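Local coordinates for protein 2-hydroxyisobutanoyl-CoA mutase large subunit (Aquincola tertiaricarbonis, PDB 4R3U) that catalyses, together with a small cobalamin-binding subunit, the reversible isomerization of 2-hydroxyisobutyryl-CoA and (S)-3-hydroxybutyryl-CoA, at residues A[508-511]-A[512-515]. Sequence-based numbering, arbitrary orientation.
Sequences RTRR and VRAE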
ATOM      1  N   ARG A 508     -28.087 -26.640  21.930  1.00 34.91           N
ATOM      2  CA  ARG A 508     -28.505 -27.065  20.594  1.00 34.35           C
ATOM      3  C   ARG A 508     -28.035 -28.472  20.257  1.00 38.36           C
ATOM      4  O   ARG A 508     -28.834 -29.251  19.734  1.00 38.99           O
ATOM      5  CB  ARG A 508     -28.037 -26.072  19.528  1.00 33.02           C
ATOM      6  CG  ARG A 508     -28.460 -26.436  18.098  1.00 34.07           C
ATOM      7  CD  ARG A 508     -28.739 -25.222  17.261  1.00 36.86           C
ATOM      8  NE  ARG A 508     -27.522 -24.439  17.082  1.00 39.10           N
ATOM      9  CZ  ARG A 508     -27.496 -23.138  16.849  1.00 48.84           C
ATOM     10  NH1 ARG A 508     -26.336 -22.501  16.742  1.00 37.64           N
ATOM     11  NH2 ARG A 508     -28.625 -22.455  16.753  1.00 43.94           N
ATOM     12  N   THR A 509     -26.756 -28.795  20.541  1.00 34.74           N
ATOM     13  CA  THR A 509     -26.170 -30.118  20.286  1.00 35.13           C
ATOM     14  C   THR A 509     -26.946 -31.194  21.049  1.00 43.77           C
ATOM     15  O   THR A 509     -27.300 -32.215  20.447  1.00 44.89           O
ATOM     16  CB  THR A 509     -24.633 -30.113  20.505  1.00 36.41           C
ATOM     17  OG1 THR A 509     -24.063 -29.216  19.559  1.00 33.45           O
ATOM     18  CG2 THR A 509     -23.997 -31.474  20.273  1.00 31.80           C
ATOM     19  N   ARG A 510     -27.263 -30.928  22.354  1.00 40.50           N
ATOM     20  CA  ARG A 510     -28.015 -31.830  23.247  1.00 40.90           C
ATOM     21  C   ARG A 510     -29.432 -32.090  22.718  1.00 45.04           C
ATOM     22  O   ARG A 510     -29.927 -33.226  22.810  1.00 46.88           O
ATOM     23  CB  ARG A 510     -28.101 -31.264  24.685  1.00 40.07           C
ATOM     24  CG  ARG A 510     -26.816 -31.367  25.507  1.00 46.94           C
ATOM     25  CD  ARG A 510     -27.053 -31.006  26.967  1.00 57.57           C
ATOM     26  NE  ARG A 510     -25.798 -30.907  27.715  1.00 73.54           N
ATOM     27  CZ  ARG A 510     -25.678 -30.376  28.935  1.00 96.25           C
ATOM     28  NH1 ARG A 510     -26.736 -29.856  29.550  1.00 88.21           N
ATOM     29  NH2 ARG A 510     -24.493 -30.338  29.535  1.00 81.25           N
ATOM     30  N   ARG A 511     -30.074 -31.023  22.183  1.00 38.47           N
ATOM     31  CA  ARG A 511     -31.414 -31.004  21.623  1.00 38.28           C
ATOM     32  C   ARG A 511     -31.457 -31.864  20.360  1.00 41.60           C
ATOM     33  O   ARG A 511     -32.335 -32.725  20.241  1.00 44.05           O
ATOM     34  CB  ARG A 511     -31.830 -29.551  21.310  1.00 38.73           C
ATOM     35  CG  ARG A 511     -33.313 -29.351  21.007  1.00 55.56           C
ATOM     36  CD  ARG A 511     -33.593 -28.114  20.164  1.00 76.79           C
ATOM     37  NE  ARG A 511     -32.719 -27.963  18.990  1.00 86.59           N
ATOM     38  CZ  ARG A 511     -33.142 -27.931  17.730  1.00 97.35           C
ATOM     39  NH1 ARG A 511     -34.435 -28.043  17.452  1.00 87.36           N
ATOM     40  NH2 ARG A 511     -32.275 -27.786  16.739  1.00 76.27           N
ATOM     41  N   VAL A 512     -30.494 -31.662  19.440  1.00 35.66           N
ATOM     42  CA  VAL A 512     -30.363 -32.405  18.173  1.00 34.80           C
ATOM     43  C   VAL A 512     -30.282 -33.913  18.458  1.00 42.50           C
ATOM     44  O   VAL A 512     -31.024 -34.693  17.841  1.00 44.27           O
ATOM     45  CB  VAL A 512     -29.187 -31.873  17.295  1.00 35.65           C
ATOM     46  CG1 VAL A 512     -28.876 -32.802  16.115  1.00 35.38           C
ATOM     47  CG2 VAL A 512     -29.460 -30.442  16.811  1.00 34.12           C
ATOM     48  N   ARG A 513     -29.421 -34.309  19.428  1.00 38.92           N
ATOM     49  CA  ARG A 513     -29.263 -35.694  19.880  1.00 38.86           C
ATOM     50  C   ARG A 513     -30.554 -36.236  20.502  1.00 46.24           C
ATOM     51  O   ARG A 513     -30.872 -37.412  20.302  1.00 49.83           O
ATOM     52  CB  ARG A 513     -28.135 -35.807  20.912  1.00 34.20           C
ATOM     53  CG  ARG A 513     -26.743 -35.560  20.394  1.00 31.57           C
ATOM     54  CD  ARG A 513     -25.800 -35.612  21.567  1.00 38.11           C
ATOM     55  NE  ARG A 513     -24.406 -35.314  21.225  1.00 40.22           N
ATOM     56  CZ  ARG A 513     -23.608 -34.548  21.963  1.00 47.57           C
ATOM     57  NH1 ARG A 513     -24.074 -33.949  23.055  1.00 26.09           N
ATOM     58  NH2 ARG A 513     -22.348 -34.349  21.601  1.00 37.86           N
ATOM     59  N   ALA A 514     -31.286 -35.399  21.269  1.00 42.57           N
ATOM     60  CA  ALA A 514     -32.545 -35.803  21.937  1.00 44.39           C
ATOM     61  C   ALA A 514     -33.697 -36.049  20.934  1.00 51.00           C
ATOM     62  O   ALA A 514     -34.337 -37.095  20.994  1.00 52.82           O
ATOM     63  CB  ALA A 514     -32.953 -34.756  22.968  1.00 44.64           C
ATOM     64  N   GLU A 515     -33.907 -35.100  19.988  1.00 47.93           N
ATOM     65  CA  GLU A 515     -34.942 -35.082  18.943  1.00 48.87           C
ATOM     66  C   GLU A 515     -34.784 -36.151  17.860  1.00 52.61           C
ATOM     67  O   GLU A 515     -35.779 -36.501  17.212  1.00 55.52           O
ATOM     68  CB  GLU A 515     -34.976 -33.697  18.261  1.00 48.94           C
ATOM     69  CG  GLU A 515     -35.815 -32.656  18.988  1.00 59.34           C
ATOM     70  CD  GLU A 515     -35.752 -31.226  18.470  1.00 85.93           C
ATOM     71  OE1 GLU A 515     -36.533 -30.390  18.983  1.00 81.34           O
ATOM     72  OE2 GLU A 515     -34.916 -30.928  17.583  1.00 81.90           O
TER
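R511 and E515, one turn apart near the end of the alpha-helix 501-515, illustrate how an i to i+4 spacing serves backbone and side chains at once. The backbone N of E515 donates to O of R511 at 2.9 Å, and the three preceding residues repeat the pattern: V512 N to R508 O, R513 N to T509 O and, more bent at 141°, A514 N to R510 O. All four carbonyls from 508 to 511 are thereby satisfied within the helix. The side chains of the same pair meet as well: NH1 of R511 lies 2.9 Å from OE2 of E515, a salt bridge of charge alone. The carboxylate oxygen sits over the guanidinium face, the two planes stand 79° apart, and no N-H points at it; the bend at chi3 (47°) of R511 turns its end group toward this oxygen.

T509 and R513 form a second i to i+4 pair on another side of the helix. R513, extended from CG to NE, spends its NH1 and NH2 on salt bridges to D140 and D138, and T509 OG1 is hydrogen-bonded to D156, while R508 forms salt bridges through NH2 to E108 and through NE to D160. These links tie the helix to other parts of the chain on a peripheral surface remote from the substrate and cobalamin sites. With a leucine in place of R513, D138 and D140 would probably lose their cationic mate and the T509 methyl its flat cover. That methyl is placed by T509 CG2 standing anti to the backbone N, which sets it over the centre of the R513 guanidinium, 3.5 Å from CZ.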